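Eps1p (Saccharomyces cerevisiae, PDB 4TW5) is a yeast member of the thioredoxin superfamily, with a thioredoxin domain followed by a second alpha/beta domain built around a mixed sheet. Local coordinates at residues Ser191-Val196 / Ala256-Tyr261; Ala195-Asn200 / Phe264-Phe269; Ile212-Glu215 / Leu221-Ile224. All coordinates share one frame; numbering follows the deposited sequence.

Contact 1 (Ser191-Val196 / Ala256-Tyr261); sequences SRQLAV and AKSDGY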
loop_
_atom_site.group_PDB
_atom_site.type_symbol
_atom_site.label_atom_id
_atom_site.label_comp_id
_atom_site.label_asym_id
_atom_site.label_seq_id
_atom_site.Cartn_x
_atom_site.Cartn_y
_atom_site.Cartn_z
ATOM N N SER A 191 -23.824 1.992 17.319
ATOM C CA SER A 191 -24.560 2.200 16.077
ATOM C C SER A 191 -26.055 2.379 16.353
ATOM O O SER A 191 -26.709 3.213 15.741
ATOM C CB SER A 191 -24.349 1.060 15.101
ATOM O OG SER A 191 -25.105 -0.074 15.471
ATOM N N ARG A 192 -26.584 1.616 17.300
ATOM C CA ARG A 192 -28.005 1.687 17.576
ATOM C C ARG A 192 -28.344 2.963 18.353
ATOM O O ARG A 192 -29.347 3.569 18.096
ATOM C CB ARG A 192 -28.463 0.447 18.333
ATOM C CG ARG A 192 -28.626 -0.775 17.416
ATOM C CD ARG A 192 -28.871 -2.097 18.178
ATOM N NE ARG A 192 -29.998 -2.132 19.120
ATOM C CZ ARG A 192 -31.283 -2.174 18.775
ATOM N NH1 ARG A 192 -31.634 -2.183 17.503
ATOM N NH2 ARG A 192 -32.217 -2.236 19.710
ATOM N N GLN A 193 -27.501 3.374 19.283
ATOM C CA GLN A 193 -27.771 4.590 20.032
ATOM C C GLN A 193 -27.728 5.829 19.123
ATOM O O GLN A 193 -28.586 6.700 19.220
ATOM C CB GLN A 193 -26.777 4.719 21.194
ATOM C CG GLN A 193 -27.015 3.695 22.310
ATOM C CD GLN A 193 -26.100 3.920 23.501
ATOM O OE1 GLN A 193 -24.898 4.055 23.340
ATOM N NE2 GLN A 193 -26.664 3.962 24.696
ATOM N N LEU A 194 -26.776 5.865 18.192
ATOM C CA LEU A 194 -26.639 6.999 17.294
ATOM C C LEU A 194 -27.751 7.029 16.267
ATOM O O LEU A 194 -28.030 8.078 15.675
ATOM C CB LEU A 194 -25.285 6.992 16.585
ATOM C CG LEU A 194 -24.148 7.466 17.488
ATOM C CD1 LEU A 194 -22.806 7.463 16.746
ATOM C CD2 LEU A 194 -24.451 8.836 18.084
ATOM N N ALA A 195 -28.359 5.881 16.018
ATOM C CA ALA A 195 -29.464 5.831 15.080
ATOM C C ALA A 195 -30.688 6.662 15.553
ATOM O O ALA A 195 -31.420 7.191 14.731
ATOM C CB ALA A 195 -29.867 4.388 14.832
ATOM N N VAL A 196 -30.884 6.778 16.866
ATOM C CA VAL A 196 -31.958 7.600 17.446
ATOM C C VAL A 196 -31.743 9.052 17.072
ATOM O O VAL A 196 -32.692 9.795 16.810
ATOM C CB VAL A 196 -32.022 7.470 18.995
ATOM C CG1 VAL A 196 -32.862 8.595 19.629
ATOM C CG2 VAL A 196 -32.557 6.113 19.392
ATOM N N ALA A 256 -14.399 0.540 26.603
ATOM C CA ALA A 256 -15.387 -0.519 26.398
ATOM C C ALA A 256 -16.804 0.064 26.466
ATOM O O ALA A 256 -17.787 -0.578 26.110
ATOM C CB ALA A 256 -15.218 -1.603 27.401
ATOM N N LYS A 257 -16.904 1.293 26.945
ATOM C CA LYS A 257 -18.200 1.946 27.034
ATOM C C LYS A 257 -18.532 2.691 25.762
ATOM O O LYS A 257 -17.643 3.264 25.115
ATOM C CB LYS A 257 -18.233 2.879 28.234
ATOM C CG LYS A 257 -18.186 2.131 29.556
ATOM C CD LYS A 257 -17.739 3.016 30.696
ATOM C CE LYS A 257 -17.329 2.196 31.901
ATOM N NZ LYS A 257 -17.069 3.045 33.093
ATOM N N SER A 258 -19.815 2.693 25.404
ATOM C CA SER A 258 -20.258 3.338 24.172
ATOM C C SER A 258 -20.347 4.862 24.317
ATOM O O SER A 258 -20.325 5.582 23.319
ATOM C CB SER A 258 -21.613 2.806 23.752
ATOM O OG SER A 258 -22.596 3.269 24.650
ATOM N N ASP A 259 -20.394 5.341 25.561
ATOM C CA ASP A 259 -20.837 6.704 25.850
ATOM C C ASP A 259 -19.946 7.780 25.247
ATOM O O ASP A 259 -20.448 8.748 24.655
ATOM C CB ASP A 259 -20.918 6.955 27.360
ATOM C CG ASP A 259 -21.827 5.992 28.071
ATOM O OD1 ASP A 259 -22.484 5.158 27.402
ATOM O OD2 ASP A 259 -21.911 6.090 29.310
ATOM N N GLY A 260 -18.635 7.616 25.418
ATOM C CA GLY A 260 -17.677 8.573 24.895
ATOM C C GLY A 260 -17.812 8.753 23.401
ATOM O O GLY A 260 -17.822 9.887 22.904
ATOM N N TYR A 261 -17.959 7.643 22.687
ATOM C CA TYR A 261 -18.118 7.679 21.240
ATOM C C TYR A 261 -19.455 8.342 20.795
ATOM O O TYR A 261 -19.477 9.124 19.841
ATOM C CB TYR A 261 -18.016 6.261 20.670
ATOM C CG TYR A 261 -16.712 5.580 21.054
ATOM C CD1 TYR A 261 -15.554 5.816 20.348
ATOM C CD2 TYR A 261 -16.649 4.721 22.133
ATOM C CE1 TYR A 261 -14.378 5.233 20.702
ATOM C CE2 TYR A 261 -15.465 4.123 22.491
ATOM C CZ TYR A 261 -14.332 4.388 21.771
ATOM O OH TYR A 261 -13.140 3.795 22.112
#

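Contact 2 (Ala195-Asn200 / Phe264-Phe269); sequences AVDDIN and FARRTF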
loop_
_atom_site.group_PDB
_atom_site.type_symbol
_atom_site.label_atom_id
_atom_site.label_comp_id
_atom_site.label_asym_id
_atom_site.label_seq_id
_atom_site.Cartn_x
_atom_site.Cartn_y
_atom_site.Cartn_z
ATOM N N ALA A 195 -28.359 5.881 16.018
ATOM C CA ALA A 195 -29.464 5.831 15.080
ATOM C C ALA A 195 -30.688 6.662 15.553
ATOM O O ALA A 195 -31.420 7.191 14.731
ATOM C CB ALA A 195 -29.867 4.388 14.832
ATOM N N VAL A 196 -30.884 6.778 16.866
ATOM C CA VAL A 196 -31.958 7.600 17.446
ATOM C C VAL A 196 -31.743 9.052 17.072
ATOM O O VAL A 196 -32.692 9.795 16.810
ATOM C CB VAL A 196 -32.022 7.470 18.995
ATOM C CG1 VAL A 196 -32.862 8.595 19.629
ATOM C CG2 VAL A 196 -32.557 6.113 19.392
ATOM N N ASP A 197 -30.482 9.461 17.036
ATOM C CA ASP A 197 -30.171 10.840 16.696
ATOM C C ASP A 197 -29.962 11.012 15.220
ATOM O O ASP A 197 -29.504 12.056 14.771
ATOM C CB ASP A 197 -28.942 11.300 17.451
ATOM C CG ASP A 197 -29.220 11.466 18.920
ATOM O OD1 ASP A 197 -30.224 12.149 19.250
ATOM O OD2 ASP A 197 -28.463 10.888 19.730
ATOM N N ASP A 198 -30.316 9.980 14.466
ATOM C CA ASP A 198 -30.221 10.036 13.016
ATOM C C ASP A 198 -28.777 10.371 12.592
ATOM O O ASP A 198 -28.548 11.105 11.637
ATOM C CB ASP A 198 -31.212 11.057 12.456
ATOM C CG ASP A 198 -31.513 10.840 10.988
ATOM O OD1 ASP A 198 -31.387 9.693 10.521
ATOM O OD2 ASP A 198 -31.864 11.819 10.289
ATOM N N ILE A 199 -27.818 9.859 13.356
ATOM C CA ILE A 199 -26.397 9.860 12.985
ATOM C C ILE A 199 -26.053 8.468 12.440
ATOM O O ILE A 199 -26.343 7.436 13.065
ATOM C CB ILE A 199 -25.524 10.261 14.185
ATOM C CG1 ILE A 199 -25.816 11.730 14.541
ATOM C CG2 ILE A 199 -24.020 10.062 13.888
ATOM C CD1 ILE A 199 -25.146 12.204 15.779
ATOM N N ASN A 200 -25.479 8.431 11.250
ATOM C CA ASN A 200 -25.144 7.158 10.643
ATOM C C ASN A 200 -23.838 6.585 11.224
ATOM O O ASN A 200 -23.028 7.317 11.814
ATOM C CB ASN A 200 -25.056 7.309 9.131
ATOM C CG ASN A 200 -26.413 7.594 8.515
ATOM O OD1 ASN A 200 -27.388 7.737 9.226
ATOM N ND2 ASN A 200 -26.478 7.673 7.208
ATOM N N PHE A 264 -19.211 12.080 21.377
ATOM C CA PHE A 264 -18.318 12.682 20.400
ATOM C C PHE A 264 -19.055 12.887 19.088
ATOM O O PHE A 264 -19.017 13.968 18.501
ATOM C CB PHE A 264 -17.079 11.817 20.172
ATOM C CG PHE A 264 -16.250 12.236 18.988
ATOM C CD1 PHE A 264 -15.426 13.366 19.049
ATOM C CD2 PHE A 264 -16.282 11.503 17.827
ATOM C CE1 PHE A 264 -14.635 13.744 17.978
ATOM C CE2 PHE A 264 -15.508 11.862 16.735
ATOM C CZ PHE A 264 -14.675 12.991 16.805
ATOM N N ALA A 265 -19.770 11.859 18.657
ATOM C CA ALA A 265 -20.497 11.908 17.391
ATOM C C ALA A 265 -21.578 12.979 17.394
ATOM O O ALA A 265 -22.044 13.382 16.346
ATOM C CB ALA A 265 -21.122 10.545 17.077
ATOM N N ARG A 266 -21.966 13.425 18.580
ATOM C CA ARG A 266 -23.069 14.350 18.735
ATOM C C ARG A 266 -22.629 15.786 18.996
ATOM O O ARG A 266 -23.456 16.672 19.052
ATOM C CB ARG A 266 -24.002 13.839 19.836
ATOM C CG ARG A 266 -25.127 12.983 19.280
ATOM C CD ARG A 266 -25.744 12.081 20.306
ATOM N NE ARG A 266 -25.681 12.592 21.670
ATOM C CZ ARG A 266 -26.561 13.402 22.241
ATOM N NH1 ARG A 266 -27.611 13.871 21.568
ATOM N NH2 ARG A 266 -26.373 13.755 23.499
ATOM N N ARG A 267 -21.327 16.011 19.116
ATOM C CA ARG A 267 -20.794 17.350 19.332
ATOM C C ARG A 267 -21.069 18.277 18.154
ATOM O O ARG A 267 -21.003 17.851 16.995
ATOM C CB ARG A 267 -19.273 17.306 19.524
ATOM C CG ARG A 267 -18.676 17.359 20.927
ATOM C CD ARG A 267 -17.202 16.894 20.840
ATOM N NE ARG A 267 -16.518 16.711 22.128
ATOM C CZ ARG A 267 -15.817 15.626 22.480
ATOM N NH1 ARG A 267 -15.744 14.582 21.669
ATOM N NH2 ARG A 267 -15.205 15.566 23.660
ATOM N N THR A 268 -21.413 19.529 18.464
ATOM C CA THR A 268 -21.505 20.604 17.472
ATOM C C THR A 268 -20.081 21.074 17.148
ATOM O O THR A 268 -19.335 21.464 18.053
ATOM C CB THR A 268 -22.350 21.810 17.972
ATOM O OG1 THR A 268 -23.736 21.445 18.047
ATOM C CG2 THR A 268 -22.163 23.036 17.066
ATOM N N PHE A 269 -19.704 21.076 15.872
ATOM C CA PHE A 269 -18.372 21.561 15.513
ATOM C C PHE A 269 -18.449 22.855 14.702
ATOM O O PHE A 269 -18.345 22.840 13.476
ATOM C CB PHE A 269 -17.574 20.491 14.728
ATOM C CG PHE A 269 -17.243 19.234 15.525
ATOM C CD1 PHE A 269 -18.195 18.238 15.729
ATOM C CD2 PHE A 269 -15.973 19.054 16.071
ATOM C CE1 PHE A 269 -17.881 17.081 16.460
ATOM C CE2 PHE A 269 -15.650 17.898 16.805
ATOM C CZ PHE A 269 -16.603 16.917 16.998
#

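Contact 3 (Ile212-Glu215 / Leu221-Ile224); sequences ICEE and LVKI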
loop_
_atom_site.group_PDB
_atom_site.type_symbol
_atom_site.label_atom_id
_atom_site.label_comp_id
_atom_site.label_asym_id
_atom_site.label_seq_id
_atom_site.Cartn_x
_atom_site.Cartn_y
_atom_site.Cartn_z
ATOM N N ILE A 212 -6.342 4.174 1.384
ATOM C CA ILE A 212 -7.177 5.032 2.202
ATOM C C ILE A 212 -6.807 4.982 3.688
ATOM O O ILE A 212 -6.614 6.008 4.317
ATOM C CB ILE A 212 -8.635 4.671 2.020
ATOM C CG1 ILE A 212 -9.025 4.948 0.565
ATOM C CG2 ILE A 212 -9.480 5.455 2.985
ATOM C CD1 ILE A 212 -10.451 4.622 0.245
ATOM N N CYS A 213 -6.653 3.794 4.243
ATOM C CA CYS A 213 -6.312 3.679 5.659
ATOM C C CYS A 213 -4.887 4.204 5.986
ATOM O O CYS A 213 -4.617 4.706 7.085
ATOM C CB CYS A 213 -6.470 2.226 6.092
ATOM S SG CYS A 213 -8.222 1.707 6.270
ATOM N N GLU A 214 -3.974 4.076 5.035
ATOM C CA GLU A 214 -2.633 4.603 5.227
ATOM C C GLU A 214 -2.665 6.125 5.237
ATOM O O GLU A 214 -2.114 6.755 6.135
ATOM C CB GLU A 214 -1.682 4.039 4.158
ATOM C CG GLU A 214 -1.180 2.636 4.560
ATOM C CD GLU A 214 -0.650 1.796 3.392
ATOM O OE1 GLU A 214 -0.627 2.263 2.233
ATOM O OE2 GLU A 214 -0.283 0.639 3.644
ATOM N N GLU A 215 -3.368 6.704 4.272
ATOM C CA GLU A 215 -3.450 8.150 4.157
ATOM C C GLU A 215 -4.129 8.804 5.358
ATOM O O GLU A 215 -3.697 9.864 5.803
ATOM C CB GLU A 215 -4.196 8.494 2.877
ATOM C CG GLU A 215 -3.387 8.262 1.621
ATOM C CD GLU A 215 -4.146 8.638 0.365
ATOM O OE1 GLU A 215 -5.386 8.773 0.443
ATOM O OE2 GLU A 215 -3.500 8.820 -0.692
ATOM N N LEU A 221 -3.498 -0.815 10.747
ATOM C CA LEU A 221 -4.566 -1.798 10.599
ATOM C C LEU A 221 -4.506 -2.524 9.263
ATOM O O LEU A 221 -5.190 -3.523 9.060
ATOM C CB LEU A 221 -5.948 -1.130 10.738
ATOM C CG LEU A 221 -6.231 -0.225 11.941
ATOM C CD1 LEU A 221 -7.746 0.051 12.079
ATOM C CD2 LEU A 221 -5.631 -0.718 13.230
ATOM N N VAL A 222 -3.706 -2.018 8.337
ATOM C CA VAL A 222 -3.686 -2.571 6.989
ATOM C C VAL A 222 -3.001 -3.930 6.955
ATOM O O VAL A 222 -3.444 -4.839 6.255
ATOM C CB VAL A 222 -2.969 -1.621 6.006
ATOM C CG1 VAL A 222 -2.603 -2.338 4.724
ATOM C CG2 VAL A 222 -3.825 -0.373 5.725
ATOM N N LYS A 223 -1.943 -4.078 7.757
ATOM C CA LYS A 223 -1.014 -5.212 7.621
ATOM C C LYS A 223 -0.521 -5.754 8.964
ATOM O O LYS A 223 -0.313 -4.989 9.925
ATOM C CB LYS A 223 0.210 -4.761 6.814
ATOM C CG LYS A 223 0.692 -5.722 5.782
ATOM C CD LYS A 223 0.004 -5.429 4.458
ATOM C CE LYS A 223 0.366 -6.451 3.403
ATOM N NZ LYS A 223 -0.202 -6.088 2.083
ATOM N N ILE A 224 -0.291 -7.063 9.007
ATOM C CA ILE A 224 0.430 -7.712 10.113
ATOM C C ILE A 224 1.889 -7.218 10.165
ATOM O O ILE A 224 2.539 -7.171 9.131
ATOM C CB ILE A 224 0.475 -9.272 9.936
ATOM C CG1 ILE A 224 -0.908 -9.922 9.975
ATOM C CG2 ILE A 224 1.378 -9.905 10.984
ATOM C CD1 ILE A 224 -1.567 -9.839 11.326
#

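Contact 1 (Ser191-Val196 / Ala256-Tyr261)
Gln-193 and Ser-258 meet here through one side-chain hydrogen bond. The hydroxyl of Ser-258 is the donor: Ser-258 OG lies 2.8 Å from Gln-193 OE1. The angle at the amide oxygen is 137°, and the hydroxyl stands tilted by 25° from the carbonyl plane. The amide gets there on a long arm. With CG anti to the carbonyl carbon (chi1 -71°) and the chain extended beyond it, Gln-193 spans the 8.7 Å between CA of Gln-193 and CA of Ser-258. Ser-258 is turned the other way about CB: its OG sits between the backbone N and the carbonyl carbon, which presents the hydroxyl to the incoming amide.

The other half of the same amide is bonded too. Gln-193 NE2 donates to the backbone oxygen of Arg-116, so both ends of this buried group have a partner and its flip is fixed.

Van der Waals contact between the two segments is slight. Ser-258 CB merely follows its hydroxyl, to 3.5 Å from Gln-193 OE1, and no apolar contact joins the segments. Most of their side-chain packing is with other parts of the fold: Leu-194 rests on Val-262 and Ala-265, while Ser-258 touches Ile-189 and Ile-190.

In the fold, the bond ties the last turns of helix 180-196 to the chain entering helix 259-265. Ser-191 and Leu-194 also pack on Thr-201 of strand 200-205; through Arg-116, and through a salt bridge from Asp-259 to Lys-98, the same region reaches helix 107-118 and strand 95-99 of the thioredoxin domain.

Contact 2 (Ala195-Asn200 / Phe264-Phe269)
Asp-197 and Ile-199 belong to the Schellman motif that ends helix 180-196, and from it they reach Ala-265 and Arg-266 at the close of helix 259-265. Ile-199 makes the van der Waals part. Its CD1 lies 3.4 Å from the backbone oxygen O of Ala-265 and 3.6 Å from CG of Arg-266, the side chains of Ile-199 and Arg-266 crossing at about a right angle. The apolar contact proper is made by the other branch, Ile-199 CG2, which faces the methyl CB of Ala-265 at 4.3 Å.

What puts the isoleucine there is the turn before it. Asp-198 is the C-prime residue, with a positive phi of 57°; Ile-199 N probably bonds back to Leu-194 O, and a weak bond runs from Asp-198 N to Ala-195 O. The chain is thereby swung off the helix and into strand 200-205. Arg-153 holds the backbone oxygens of both aspartates.

The polar part is a long salt bridge, 3.6 Å between Asp-197 OD2 and Arg-266 NH1, with carboxylate and guanidinium planes 19° apart. The same oxygen is modelled tight against the aliphatic chain where the arginine bends at chi3 (29°); its approach to Arg-266 CD is so short that the exact length is doubtful. Each charge has a stronger partner elsewhere: OD2 of Asp-197 pairs with Arg-116, and NH2 of Arg-266 with Glu-102. Arg-116 and Arg-266 also bring like charges close to each other, which the acidic groups probably offset.

Contact 3 (Ile212-Glu215 / Leu221-Ile224)
Cys-213 and Val-222 have the nearest CA atoms of the two segments, 6.9 Å apart. Residues 212-215 are a turn of helix 210-215; residues 221-224 follow after five intervening residues and form neither helix nor strand. Val-222 has helix-like backbone angles but Lys-223 is extended (phi -142°, psi 147°), so the chain touches the helix at Val-222 and then changes course.

Val-222 is the side chain everything meets. CG1 lies anti to the backbone N (chi1 164°), which spreads the two methyls over neighbouring residues of the helix. Val-222 CG2 packs against CB of Cys-213 at 3.7 Å and lies 4.2 Å from CG of Glu-214, while Val-222 CG1 reaches towards the carboxylate, 3.9 Å from Glu-214 OE2.

The cysteine is anchored on its far atom. Its SG forms a disulfide with Cys-206, which joins helix 210-215 to the residue just after strand 200-205. The first domain has the same pattern: Cys-70 and Cys-77, also seven residues apart, link the residue just after strand 63-69 to helix 74-79. The match is consistent with the second unit also having a thioredoxin-like fold, and in that unit Val-222 packs on the CB of the helix cysteine. Phe-159 of strand 155-160 packs on both Cys-213 and Leu-221, and Ile-212 packs on Phe-143 and Leu-144 of helix 140-150.

Glu-214 runs extended beyond CG and crosses Val-222 at about a right angle, using its aliphatic part as well as one oxygen. Glu-214 OE2 stays 6.9 Å from Lys-223 NZ, too far for an ion pair, and the residue also packs on Glu-214 of the second subunit.

How the contacts relate
Contacts 1 and 2 are successive parts of one seam between helix 180-196 and helix 259-265, their centres 9 Å apart. They share Ala-195 and Val-196, and Leu-194 ties them together: its CD1 packs 3.5 Å from Ala-265 CB, and its CD2 lies 4.1 Å from Arg-266 CD. Arg-116 serves both, through its backbone in contact 1 and its side chain in contact 2. Contact 3 stands well apart, its centre about 25 Å from that of contact 1 and about 26 Å from that of contact 2. In sequence, though, it falls between the segments of each, so the helix seam brackets the chain that carries the Cys-206 to Cys-213 disulfide.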